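Local coordinates for PAC2 family protein (Streptomyces avermitilis, PDB 3MNF), which is of unknown function but belongs to the PAC2 family, part of the purine and uridine phosphorylase (PUP) clan, at residues N16-A22 with L119-L123. Residues are numbered along the deposited sequence; the frame is centred on the assembly and turned at random.
Sequences NDAGDAA and LGALL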
# COMPACT_ATOMS: atom_id res chain seq x y z
N ASN A 16 -20.35 -6.50 -16.90
CA ASN A 16 -20.30 -6.06 -18.31
C ASN A 16 -20.36 -7.21 -19.32
O ASN A 16 -19.90 -7.08 -20.46
CB ASN A 16 -19.03 -5.27 -18.62
CG ASN A 16 -18.61 -4.35 -17.50
OD1 ASN A 16 -18.90 -3.15 -17.51
ND2 ASN A 16 -17.89 -4.91 -16.53
N ASP A 17 -20.92 -8.34 -18.91
CA ASP A 17 -20.73 -9.56 -19.65
C ASP A 17 -21.99 -10.41 -19.63
O ASP A 17 -22.00 -11.56 -19.19
CB ASP A 17 -19.53 -10.29 -19.06
CG ASP A 17 -19.07 -11.46 -19.89
OD1 ASP A 17 -19.08 -11.38 -21.15
OD2 ASP A 17 -18.71 -12.48 -19.26
N ALA A 18 -23.06 -9.83 -20.17
CA ALA A 18 -24.41 -10.34 -20.05
C ALA A 18 -24.66 -11.84 -20.34
O ALA A 18 -25.42 -12.49 -19.61
CB ALA A 18 -25.35 -9.48 -20.86
N GLY A 19 -24.06 -12.42 -21.36
CA GLY A 19 -24.32 -13.86 -21.49
C GLY A 19 -23.03 -14.62 -21.41
O GLY A 19 -22.89 -15.68 -22.01
N ASP A 20 -22.06 -14.04 -20.69
CA ASP A 20 -20.66 -14.40 -20.85
C ASP A 20 -20.30 -14.26 -22.33
O ASP A 20 -19.35 -14.88 -22.82
CB ASP A 20 -20.37 -15.83 -20.37
CG ASP A 20 -20.96 -16.14 -18.99
OD1 ASP A 20 -21.65 -15.28 -18.38
OD2 ASP A 20 -20.75 -17.27 -18.50
N ALA A 21 -21.08 -13.46 -23.05
CA ALA A 21 -20.92 -13.35 -24.48
C ALA A 21 -19.57 -12.74 -24.80
O ALA A 21 -18.84 -13.26 -25.66
CB ALA A 21 -22.01 -12.52 -25.06
N ALA A 22 -19.22 -11.67 -24.08
CA ALA A 22 -17.98 -10.95 -24.33
C ALA A 22 -16.82 -11.75 -23.84
O ALA A 22 -15.85 -11.91 -24.57
CB ALA A 22 -18.01 -9.58 -23.72
N LEU A 119 -14.63 -5.53 -25.29
CA LEU A 119 -15.89 -6.14 -25.66
C LEU A 119 -16.80 -6.24 -24.45
O LEU A 119 -16.35 -6.53 -23.36
CB LEU A 119 -15.65 -7.52 -26.24
CG LEU A 119 -14.71 -7.66 -27.44
CD1 LEU A 119 -14.76 -9.08 -27.99
CD2 LEU A 119 -15.06 -6.68 -28.54
N GLY A 120 -18.09 -6.01 -24.65
CA GLY A 120 -19.03 -6.21 -23.56
C GLY A 120 -20.40 -6.66 -24.02
O GLY A 120 -20.76 -6.54 -25.22
N ALA A 121 -21.17 -7.17 -23.07
CA ALA A 121 -22.58 -7.44 -23.32
C ALA A 121 -23.45 -6.90 -22.21
O ALA A 121 -23.07 -6.95 -21.04
CB ALA A 121 -22.81 -8.92 -23.50
N LEU A 122 -24.61 -6.37 -22.58
CA LEU A 122 -25.61 -5.93 -21.62
C LEU A 122 -26.93 -6.60 -21.98
O LEU A 122 -27.06 -7.17 -23.05
CB LEU A 122 -25.74 -4.40 -21.64
CG LEU A 122 -25.75 -3.58 -22.94
CD1 LEU A 122 -26.69 -4.11 -23.98
CD2 LEU A 122 -26.11 -2.12 -22.67
N LEU A 123 -27.90 -6.54 -21.07
CA LEU A 123 -29.25 -7.04 -21.35
C LEU A 123 -30.04 -5.94 -22.03
O LEU A 123 -30.14 -4.84 -21.51
CB LEU A 123 -29.95 -7.43 -20.05
CG LEU A 123 -29.18 -8.31 -19.07
CD1 LEU A 123 -29.89 -8.43 -17.75
CD2 LEU A 123 -28.93 -9.69 -19.68
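Ala121 is gripped through both of its backbone polar atoms by the loop that leads into helix 21-32. Its N donates to Asn16 O at 2.9 Å, and its O accepts from Ala18 N at 3.0 Å; together these form a single beta bridge centred on Asp17 and Ala121. A type I turn from Asp17 to Asp20, closed by Asp20 N to Asp17 O, then carries the chain up to the helix.

The apolar contacts are made largely by methyl groups. Ala121 CB rises under the turn, 3.7 Å from Ala18 CB and 4.0 Å from Ala21 CB. Ala22 CB lies 3.5 Å from Gly120 CA, and the missing side chain of Gly120 leaves room for Asn16 O, 3.3 Å from that CA. Near the C-terminal end of strand 115-124, Leu123, its CG anti to the carbonyl carbon (chi1 -48°), brings CD2 to 3.8 Å from Ala18 CB.

The side chains of Asn16 and Asp17 are held elsewhere, by Glu92 and Ser23 respectively. Residues 16-22 thus bridge the connection from strand 7-13 into helix 21-32 to the adjacent parallel strand 115-124, in the mixed central sheet of an alpha/beta fold. Strand 115-124 runs between parallel strands 7-13 and 175-183, and helix 192-206 packs against Ala21 and Ala22 through Ala194 and Leu198.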